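Local coordinates for protein CpuTA1 (Curtobacterium pusillum, PDB 5K3W) that belongs to the class IV aminotransferase family, a fold-type IV group of proteins, and binds pyridoxal-5'-phosphate, at residues I44-I49 with I119-I124; I214-G219 with A265-S270; V221-T226 with T250-I255. All blocks are in the same frame, centred on the assembly; numbering follows the deposited sequence.

Contact 1: residues I44-I49 with I119-I124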
loop_
_atom_site.group_PDB
_atom_site.type_symbol
_atom_site.label_atom_id
_atom_site.label_comp_id
_atom_site.label_asym_id
_atom_site.label_seq_id
_atom_site.Cartn_x
_atom_site.Cartn_y
_atom_site.Cartn_z
ATOM N N ILE A 44 4.676 8.834 13.558
ATOM C CA ILE A 44 4.054 9.374 12.363
ATOM C C ILE A 44 4.969 9.232 11.153
ATOM O O ILE A 44 4.482 9.221 10.022
ATOM C CB ILE A 44 3.645 10.848 12.591
ATOM C CG1 ILE A 44 2.642 11.305 11.523
ATOM C CG2 ILE A 44 4.877 11.755 12.571
ATOM C CD1 ILE A 44 1.390 10.415 11.365
ATOM N N THR A 45 6.286 9.112 11.349
ATOM C CA THR A 45 7.193 8.887 10.231
ATOM C C THR A 45 7.598 7.419 10.078
ATOM O O THR A 45 8.585 7.124 9.399
ATOM C CB THR A 45 8.437 9.779 10.343
ATOM O OG1 THR A 45 9.056 9.594 11.613
ATOM C CG2 THR A 45 8.067 11.240 10.202
ATOM N N ASP A 46 6.868 6.489 10.685
ATOM C CA ASP A 46 7.111 5.080 10.403
ATOM C C ASP A 46 6.731 4.795 8.958
ATOM O O ASP A 46 5.637 5.149 8.511
ATOM C CB ASP A 46 6.311 4.190 11.352
ATOM C CG ASP A 46 6.891 2.781 11.463
ATOM O OD1 ASP A 46 6.826 2.021 10.475
ATOM O OD2 ASP A 46 7.406 2.430 12.548
ATOM N N LEU A 47 7.649 4.194 8.207
ATOM C CA LEU A 47 7.362 3.946 6.799
ATOM C C LEU A 47 6.178 3.007 6.622
ATOM O O LEU A 47 5.630 2.918 5.514
ATOM C CB LEU A 47 8.598 3.384 6.097
ATOM C CG LEU A 47 9.845 4.264 6.009
ATOM C CD1 LEU A 47 11.046 3.416 5.580
ATOM C CD2 LEU A 47 9.639 5.401 5.024
ATOM N N GLY A 48 5.772 2.306 7.688
ATOM C CA GLY A 48 4.567 1.500 7.628
ATOM C C GLY A 48 3.318 2.309 7.335
ATOM O O GLY A 48 2.414 1.831 6.641
ATOM N N ILE A 49 3.242 3.538 7.838
ATOM C CA ILE A 49 2.080 4.374 7.573
ATOM C C ILE A 49 2.363 5.433 6.508
ATOM O O ILE A 49 1.490 5.738 5.695
ATOM C CB ILE A 49 1.524 5.012 8.865
ATOM C CG1 ILE A 49 0.407 5.997 8.493
ATOM C CG2 ILE A 49 2.623 5.693 9.659
ATOM C CD1 ILE A 49 -0.707 6.102 9.499
ATOM N N ILE A 119 2.672 -7.425 12.284
ATOM C CA ILE A 119 2.956 -6.279 11.436
ATOM C C ILE A 119 4.443 -5.967 11.512
ATOM O O ILE A 119 4.970 -5.693 12.595
ATOM C CB ILE A 119 2.110 -5.059 11.825
ATOM C CG1 ILE A 119 0.642 -5.349 11.502
ATOM C CG2 ILE A 119 2.598 -3.813 11.096
ATOM C CD1 ILE A 119 -0.290 -4.288 11.968
ATOM N N LEU A 120 5.111 -5.997 10.358
ATOM C CA LEU A 120 6.542 -5.743 10.258
ATOM C C LEU A 120 6.780 -4.678 9.197
ATOM O O LEU A 120 6.428 -4.877 8.029
ATOM C CB LEU A 120 7.299 -7.028 9.913
ATOM C CG LEU A 120 8.798 -6.930 9.588
ATOM C CD1 LEU A 120 9.540 -6.258 10.708
ATOM C CD2 LEU A 120 9.368 -8.320 9.340
ATOM N N THR A 121 7.387 -3.562 9.589
ATOM C CA THR A 121 7.640 -2.455 8.666
ATOM C C THR A 121 9.134 -2.150 8.578
ATOM O O THR A 121 9.947 -2.626 9.379
ATOM C CB THR A 121 6.897 -1.178 9.088
ATOM O OG1 THR A 121 7.637 -0.534 10.127
ATOM C CG2 THR A 121 5.488 -1.496 9.591
ATOM N N ARG A 122 9.486 -1.325 7.590
ATOM C CA ARG A 122 10.869 -0.891 7.408
ATOM C C ARG A 122 11.317 0.078 8.497
ATOM O O ARG A 122 12.504 0.407 8.555
ATOM C CB ARG A 122 11.051 -0.262 6.008
ATOM C CG ARG A 122 12.495 -0.312 5.446
ATOM C CD ARG A 122 12.559 0.011 3.938
ATOM N NE ARG A 122 11.553 -0.706 3.145
ATOM C CZ ARG A 122 11.730 -1.899 2.571
ATOM N NH1 ARG A 122 12.887 -2.536 2.680
ATOM N NH2 ARG A 122 10.742 -2.465 1.890
ATOM N N GLY A 123 10.405 0.531 9.360
ATOM C CA GLY A 123 10.752 1.335 10.515
ATOM C C GLY A 123 10.570 2.828 10.293
ATOM O O GLY A 123 10.161 3.310 9.230
ATOM N N ILE A 124 10.879 3.559 11.364
ATOM C CA ILE A 124 11.005 5.008 11.314
ATOM C C ILE A 124 12.011 5.399 10.245
ATOM O O ILE A 124 13.118 4.851 10.180
ATOM C CB ILE A 124 11.425 5.532 12.695
ATOM C CG1 ILE A 124 10.499 4.948 13.781
ATOM C CG2 ILE A 124 11.467 7.053 12.688
ATOM C CD1 ILE A 124 10.936 5.229 15.208
#
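Residues 45-48 and 121-124 run antiparallel, their end-to-end directions 176° apart, and their backbones are bridged once, at Asp46 and Ile124, where the CA atoms lie 4.0 Å apart. One main-chain bond closes the pair: Leu47 N points almost straight at Gly123 O (2.9 Å, 176° at the hydrogen), although it approaches from above the carbonyl plane. Asp46 is the N-cap of the short helix that starts at Leu47. With CG anti to the backbone N (chi1 -159°), its carboxylate bends back so that OD1 accepts Gly48 N at 3.0 Å through the anti lone pair. The syn lone pair of the same OD1 takes the hydroxyl of Thr121, OG1 to OD1 2.7 Å, the two side chains meeting tip to tip. Thr121 OG1, lying between its own backbone N and carbonyl carbon, also accepts from Gly123 N, which makes an ST turn. The hydroxyl thus ties the helix cap to the turn, and two bonds grip OD1, while OD2 is held by Ser131 OG. The methyl CG2 of Thr121 rests 3.7 Å from Gly48 CA, leaving no room for a CB at this position. On the flank, Leu47 CD1 crosses the base of the Arg122 side chain obliquely, 3.7 Å from Arg122 CB; the guanidinium goes on to a salt bridge with Asp53. The contact joins the start of helix 47-50 to strand 114-121 and the turn that follows it; Trp133 of strand 131-138 touches Asp46, and Arg182 of the second subunit packs on Leu47.

Contact 2: residues I214-G219 with A265-S270. With PLP (pyridoxal-5'-phosphate), chain C.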
loop_
_atom_site.group_PDB
_atom_site.type_symbol
_atom_site.label_atom_id
_atom_site.label_comp_id
_atom_site.label_asym_id
_atom_site.label_seq_id
_atom_site.Cartn_x
_atom_site.Cartn_y
_atom_site.Cartn_z
ATOM N N ILE A 214 -11.192 -21.308 -4.484
ATOM C CA ILE A 214 -11.282 -22.759 -4.635
ATOM C C ILE A 214 -12.361 -23.077 -5.663
ATOM O O ILE A 214 -13.491 -22.579 -5.569
ATOM C CB ILE A 214 -11.588 -23.460 -3.301
ATOM C CG1 ILE A 214 -10.563 -23.063 -2.233
ATOM C CG2 ILE A 214 -11.557 -24.969 -3.498
ATOM C CD1 ILE A 214 -9.173 -23.468 -2.588
ATOM N N VAL A 215 -12.016 -23.910 -6.637
ATOM C CA VAL A 215 -12.901 -24.235 -7.750
ATOM C C VAL A 215 -13.177 -25.732 -7.745
ATOM O O VAL A 215 -12.242 -26.544 -7.768
ATOM C CB VAL A 215 -12.299 -23.808 -9.101
ATOM C CG1 VAL A 215 -13.169 -24.306 -10.230
ATOM C CG2 VAL A 215 -12.153 -22.298 -9.169
ATOM N N LEU A 216 -14.457 -26.095 -7.719
ATOM C CA LEU A 216 -14.875 -27.473 -7.939
ATOM C C LEU A 216 -15.451 -27.606 -9.346
ATOM O O LEU A 216 -16.400 -26.892 -9.702
ATOM C CB LEU A 216 -15.901 -27.909 -6.903
ATOM C CG LEU A 216 -16.586 -29.227 -7.278
ATOM C CD1 LEU A 216 -15.562 -30.348 -7.418
ATOM C CD2 LEU A 216 -17.675 -29.588 -6.262
ATOM N N ALA A 217 -14.871 -28.509 -10.144
ATOM C CA ALA A 217 -15.400 -28.811 -11.477
ATOM C C ALA A 217 -15.013 -30.231 -11.871
ATOM O O ALA A 217 -13.827 -30.583 -11.865
ATOM C CB ALA A 217 -14.906 -27.812 -12.524
ATOM N N ASP A 218 -16.019 -31.040 -12.220
ATOM C CA ASP A 218 -15.804 -32.402 -12.709
ATOM C C ASP A 218 -15.117 -33.248 -11.645
ATOM O O ASP A 218 -14.142 -33.948 -11.912
ATOM C CB ASP A 218 -14.993 -32.411 -14.009
ATOM C CG ASP A 218 -15.631 -31.573 -15.111
ATOM O OD1 ASP A 218 -16.875 -31.625 -15.269
ATOM O OD2 ASP A 218 -14.880 -30.861 -15.820
ATOM N N GLY A 219 -15.628 -33.167 -10.424
ATOM C CA GLY A 219 -15.060 -33.931 -9.338
ATOM C C GLY A 219 -13.644 -33.549 -8.953
ATOM O O GLY A 219 -13.057 -34.196 -8.082
ATOM N N ALA A 265 -18.922 -25.382 -8.218
ATOM C CA ALA A 265 -19.027 -24.628 -6.975
ATOM C C ALA A 265 -17.743 -23.839 -6.789
ATOM O O ALA A 265 -16.702 -24.178 -7.358
ATOM C CB ALA A 265 -19.287 -25.535 -5.766
ATOM N N LEU A 266 -17.834 -22.770 -5.991
ATOM C CA LEU A 266 -16.707 -21.890 -5.711
ATOM C C LEU A 266 -16.690 -21.520 -4.236
ATOM O O LEU A 266 -17.741 -21.334 -3.617
ATOM C CB LEU A 266 -16.772 -20.599 -6.528
ATOM C CG LEU A 266 -16.825 -20.727 -8.040
ATOM C CD1 LEU A 266 -17.128 -19.371 -8.632
ATOM C CD2 LEU A 266 -15.501 -21.246 -8.566
ATOM N N TRP A 267 -15.476 -21.374 -3.694
ATOM C CA TRP A 267 -15.261 -20.819 -2.362
ATOM C C TRP A 267 -14.148 -19.782 -2.402
ATOM O O TRP A 267 -13.193 -19.899 -3.174
ATOM C CB TRP A 267 -14.872 -21.891 -1.318
ATOM C CG TRP A 267 -15.857 -22.994 -1.133
ATOM C CD1 TRP A 267 -16.787 -23.107 -0.139
ATOM C CD2 TRP A 267 -15.999 -24.161 -1.951
ATOM N NE1 TRP A 267 -17.494 -24.273 -0.286
ATOM C CE2 TRP A 267 -17.029 -24.940 -1.390
ATOM C CE3 TRP A 267 -15.343 -24.630 -3.096
ATOM C CZ2 TRP A 267 -17.435 -26.159 -1.946
ATOM C CZ3 TRP A 267 -15.735 -25.840 -3.640
ATOM C CH2 TRP A 267 -16.775 -26.589 -3.069
ATOM N N LEU A 268 -14.282 -18.767 -1.551
ATOM C CA LEU A 268 -13.166 -17.935 -1.117
ATOM C C LEU A 268 -12.725 -18.411 0.262
ATOM O O LEU A 268 -13.559 -18.568 1.161
ATOM C CB LEU A 268 -13.566 -16.462 -1.047
ATOM C CG LEU A 268 -13.866 -15.768 -2.366
ATOM C CD1 LEU A 268 -13.927 -14.273 -2.150
ATOM C CD2 LEU A 268 -12.824 -16.137 -3.408
ATOM N N VAL A 269 -11.429 -18.632 0.440
ATOM C CA VAL A 269 -10.913 -19.137 1.712
ATOM C C VAL A 269 -9.811 -18.213 2.225
ATOM O O VAL A 269 -9.033 -17.656 1.444
ATOM C CB VAL A 269 -10.404 -20.590 1.575
ATOM C CG1 VAL A 269 -11.511 -21.484 1.050
ATOM C CG2 VAL A 269 -9.163 -20.657 0.664
ATOM N N SER A 270 -9.757 -18.045 3.540
ATOM C CA SER A 270 -8.762 -17.201 4.193
ATOM C C SER A 270 -8.787 -17.540 5.679
ATOM O O SER A 270 -9.703 -18.214 6.160
ATOM C CB SER A 270 -9.033 -15.711 3.946
ATOM O OG SER A 270 -10.252 -15.300 4.529
HETATM N N1 PLP C . -4.853 -13.450 -0.785
HETATM C C2 PLP C . -4.518 -12.309 -0.116
HETATM C C2A PLP C . -4.195 -11.037 -0.877
HETATM C C3 PLP C . -4.459 -12.325 1.264
HETATM O O3 PLP C . -4.099 -11.136 1.915
HETATM C C4 PLP C . -4.732 -13.484 1.951
HETATM C C4A PLP C . -4.714 -13.565 3.453
HETATM C C5 PLP C . -5.072 -14.623 1.286
HETATM C C6 PLP C . -5.123 -14.598 -0.098
HETATM C C5A PLP C . -5.396 -15.892 2.066
HETATM O O4P PLP C . -4.330 -16.312 2.896
HETATM P P PLP C . -4.618 -17.108 4.248
HETATM O O1P PLP C . -5.529 -18.287 3.988
HETATM O O2P PLP C . -5.235 -16.208 5.291
HETATM O O3P PLP C . -3.322 -17.654 4.789
#
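Trp267 of strand 265-270 reaches across to strand 212-217 in the five-stranded mixed sheet. Its CB sits 4.1 Å from Ile214 CB, the two residues being a hydrogen-bonded antiparallel pair. CG is anti to the carbonyl carbon (chi1 -59°), and chi2 of -99° carries the six-membered ring along the neighbouring strand from Ile214 toward Leu216. CE3 lies 3.8 Å from the CG2 methyl of Ile214 and 3.7 Å from Ile214 O, which lies at the ring edge. Further along the ring, CZ3 reaches Leu216 CB at 3.9 Å and CH2 is only slightly farther from it; this methylene touches the edge, near the ring plane. The indole NE1 turns to another partner, Thr293 OG1. Ile214 also sends CG1 across to Val269 CG1, the two side chains crossing at about a right angle. Ile214, Leu216, Ala265 and Trp267 share one face of the sheet, where Trp267 touches Ile214 and Leu216, and Leu216 CB meets Ala265 CB. On the other face, Val215 and Leu266 lie side by side and point the same way, CG2 to CD2 3.6 Å.

Four backbone bonds hold the strands in this register. Ile214 N to Trp267 O is short and straight (2.8 Å, 172°), and the return bond from Trp267 N lies on a lone pair of Ile214 O. The Leu216 and Ala265 pair repeats the exchange, its bond from Ala265 N to Leu216 O being the longest of the four. Beyond the pairing, strand 265-270 runs on to the cofactor pocket, where Ser270 CA lies 3.4 Å from PLP O1P and Ser271 OG bonds the cofactor. Cross-strand side-chain contacts here are apolar, so the register rests on main-chain bonds, and strand 265-270 ends at Ser270 beside the phosphate of PLP.

Contact 3: residues V221-T226 with T250-I255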
loop_
_atom_site.group_PDB
_atom_site.type_symbol
_atom_site.label_atom_id
_atom_site.label_comp_id
_atom_site.label_asym_id
_atom_site.label_seq_id
_atom_site.Cartn_x
_atom_site.Cartn_y
_atom_site.Cartn_z
ATOM N N VAL A 221 -10.945 -30.588 -7.500
ATOM C CA VAL A 221 -10.860 -29.365 -6.715
ATOM C C VAL A 221 -9.567 -28.677 -7.105
ATOM O O VAL A 221 -8.485 -29.253 -6.947
ATOM C CB VAL A 221 -10.923 -29.652 -5.209
ATOM C CG1 VAL A 221 -10.610 -28.405 -4.398
ATOM C CG2 VAL A 221 -12.301 -30.202 -4.843
ATOM N N ARG A 222 -9.683 -27.458 -7.642
ATOM C CA ARG A 222 -8.568 -26.700 -8.198
ATOM C C ARG A 222 -8.448 -25.341 -7.523
ATOM O O ARG A 222 -9.400 -24.829 -6.925
ATOM C CB ARG A 222 -8.733 -26.472 -9.704
ATOM C CG ARG A 222 -9.101 -27.678 -10.516
ATOM C CD ARG A 222 -9.270 -27.249 -11.952
ATOM N NE ARG A 222 -8.816 -28.264 -12.891
ATOM C CZ ARG A 222 -9.630 -29.054 -13.578
ATOM N NH1 ARG A 222 -10.949 -28.944 -13.437
ATOM N NH2 ARG A 222 -9.121 -29.951 -14.412
ATOM N N THR A 223 -7.267 -24.738 -7.669
ATOM C CA THR A 223 -6.956 -23.422 -7.137
ATOM C C THR A 223 -5.923 -22.811 -8.073
ATOM O O THR A 223 -5.081 -23.547 -8.601
ATOM C CB THR A 223 -6.405 -23.474 -5.696
ATOM O OG1 THR A 223 -6.639 -22.221 -5.041
ATOM C CG2 THR A 223 -4.890 -23.738 -5.685
ATOM N N PRO A 224 -5.959 -21.499 -8.312
ATOM C CA PRO A 224 -4.927 -20.884 -9.158
ATOM C C PRO A 224 -3.538 -21.155 -8.600
ATOM O O PRO A 224 -3.281 -20.954 -7.411
ATOM C CB PRO A 224 -5.269 -19.384 -9.115
ATOM C CG PRO A 224 -6.730 -19.316 -8.762
ATOM C CD PRO A 224 -6.971 -20.524 -7.860
ATOM N N GLN A 225 -2.634 -21.618 -9.464
ATOM C CA GLN A 225 -1.277 -21.880 -9.007
ATOM C C GLN A 225 -0.622 -20.574 -8.552
ATOM O O GLN A 225 -0.918 -19.497 -9.064
ATOM C CB GLN A 225 -0.472 -22.586 -10.099
ATOM C CG GLN A 225 -0.197 -21.779 -11.353
ATOM C CD GLN A 225 0.593 -22.578 -12.387
ATOM O OE1 GLN A 225 0.164 -23.650 -12.815
ATOM N NE2 GLN A 225 1.752 -22.066 -12.779
ATOM N N THR A 226 0.259 -20.674 -7.558
ATOM C CA THR A 226 0.619 -19.539 -6.715
ATOM C C THR A 226 1.895 -18.818 -7.154
ATOM O O THR A 226 2.402 -17.969 -6.413
ATOM C CB THR A 226 0.751 -19.993 -5.251
ATOM O OG1 THR A 226 1.901 -20.836 -5.105
ATOM C CG2 THR A 226 -0.479 -20.768 -4.831
ATOM N N THR A 250 -7.034 -32.997 -6.286
ATOM C CA THR A 250 -6.772 -31.574 -6.167
ATOM C C THR A 250 -5.697 -31.170 -7.164
ATOM O O THR A 250 -4.854 -31.978 -7.551
ATOM C CB THR A 250 -6.318 -31.213 -4.756
ATOM O OG1 THR A 250 -5.218 -32.050 -4.415
ATOM C CG2 THR A 250 -7.452 -31.412 -3.750
ATOM N N GLU A 251 -5.709 -29.900 -7.561
ATOM C CA GLU A 251 -4.861 -29.478 -8.665
ATOM C C GLU A 251 -4.579 -27.986 -8.572
ATOM O O GLU A 251 -5.508 -27.188 -8.395
ATOM C CB GLU A 251 -5.528 -29.816 -9.999
ATOM C CG GLU A 251 -4.644 -29.653 -11.213
ATOM C CD GLU A 251 -5.389 -29.953 -12.503
ATOM O OE1 GLU A 251 -6.385 -30.720 -12.457
ATOM O OE2 GLU A 251 -4.984 -29.414 -13.558
ATOM N N TYR A 252 -3.297 -27.629 -8.668
ATOM C CA TYR A 252 -2.860 -26.265 -8.913
ATOM C C TYR A 252 -2.685 -26.071 -10.410
ATOM O O TYR A 252 -2.100 -26.921 -11.084
ATOM C CB TYR A 252 -1.538 -25.967 -8.206
ATOM C CG TYR A 252 -1.593 -26.086 -6.702
ATOM C CD1 TYR A 252 -1.392 -27.305 -6.082
ATOM C CD2 TYR A 252 -1.855 -24.974 -5.898
ATOM C CE1 TYR A 252 -1.449 -27.423 -4.704
ATOM C CE2 TYR A 252 -1.908 -25.079 -4.526
ATOM C CZ TYR A 252 -1.700 -26.314 -3.931
ATOM O OH TYR A 252 -1.737 -26.457 -2.564
ATOM N N ARG A 253 -3.175 -24.952 -10.927
ATOM C CA ARG A 253 -3.051 -24.707 -12.357
ATOM C C ARG A 253 -3.501 -23.288 -12.667
ATOM O O ARG A 253 -3.986 -22.556 -11.797
ATOM C CB ARG A 253 -3.870 -25.719 -13.151
ATOM C CG ARG A 253 -5.319 -25.703 -12.772
ATOM C CD ARG A 253 -6.198 -25.656 -14.002
ATOM N NE ARG A 253 -6.077 -26.872 -14.796
ATOM C CZ ARG A 253 -7.010 -27.290 -15.643
ATOM N NH1 ARG A 253 -8.124 -26.583 -15.793
ATOM N NH2 ARG A 253 -6.834 -28.416 -16.329
ATOM N N ARG A 254 -3.309 -22.906 -13.924
ATOM C CA ARG A 254 -3.891 -21.682 -14.439
ATOM C C ARG A 254 -5.349 -21.922 -14.778
ATOM O O ARG A 254 -5.686 -22.888 -15.467
ATOM C CB ARG A 254 -3.143 -21.198 -15.668
ATOM C CG ARG A 254 -1.713 -20.934 -15.373
ATOM C CD ARG A 254 -1.060 -20.018 -16.389
ATOM N NE ARG A 254 0.364 -20.018 -16.102
ATOM C CZ ARG A 254 1.163 -21.045 -16.374
ATOM N NH1 ARG A 254 0.660 -22.129 -16.963
ATOM N NH2 ARG A 254 2.455 -20.984 -16.066
ATOM N N ILE A 255 -6.204 -21.037 -14.293
ATOM C CA ILE A 255 -7.639 -21.136 -14.456
ATOM C C ILE A 255 -8.090 -19.856 -15.144
ATOM O O ILE A 255 -8.098 -18.780 -14.532
ATOM C CB ILE A 255 -8.333 -21.329 -13.103
ATOM C CG1 ILE A 255 -7.726 -22.552 -12.401
ATOM C CG2 ILE A 255 -9.847 -21.430 -13.265
ATOM C CD1 ILE A 255 -8.270 -22.817 -11.011
#
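At the heart of this contact two guanidinium groups lie against each other: Arg222 stacks on Arg253 with centres 3.8 Å apart and planes at 28°, Arg222 NE sitting over the centre of the Arg253 group. Glu251 probably offsets the like charges, as Arg222 NH2 forms a salt bridge to its OE1 (3.4 Å) and Arg253 NE pairs with its OE2. Chi2 of 132° and a further bend at chi3 fold the Arg253 chain back toward Arg222. Glu259 is a second acid for Arg253 and probably helps make the close stack tolerable.

Beneath these side chains strands 220-224 and 250-253 run parallel, 23° apart, the two strands of a beta-alpha-beta unit whose crossover is helix 234-245. Thr223 N gives its bond to Glu251 O nearly along the C=O axis, and Gln225 N reaches Arg253 O (2.9 Å) from above the carbonyl plane; the bonds from Glu251 N and Arg253 N are weak. Toward the helix, Thr223 CG2 presses on Tyr252 CD2 at 3.3 Å, and that ring is set by Phe240, edge-to-face, and by Gln236 at its hydroxyl. Ile255 CD1 fits against Pro224 N, and Gln225 NE2, bonded to Asp227, lies over the Arg254 guanidinium.

In the fold
Contact 1 comes first along the chain and lies on the opposite side of its centre from the other two, its centre about 37 Å from that of contact 2 and about 35 Å from that of contact 3. It sets helix 47-50 against the antiparallel sheet at strand 114-121 and reaches the second subunit. Contacts 2 and 3 share the five-stranded mixed sheet, centres about 10 Å apart. Strands 212-217 and 220-224 are consecutive and adjacent; in sequence, both segments of contact 3 fall between the two segments of contact 2. In the sheet, strand 250-253 of contact 3 is an outermost strand within this chain, and contact 2 leads toward the pyridoxal-5'-phosphate pocket.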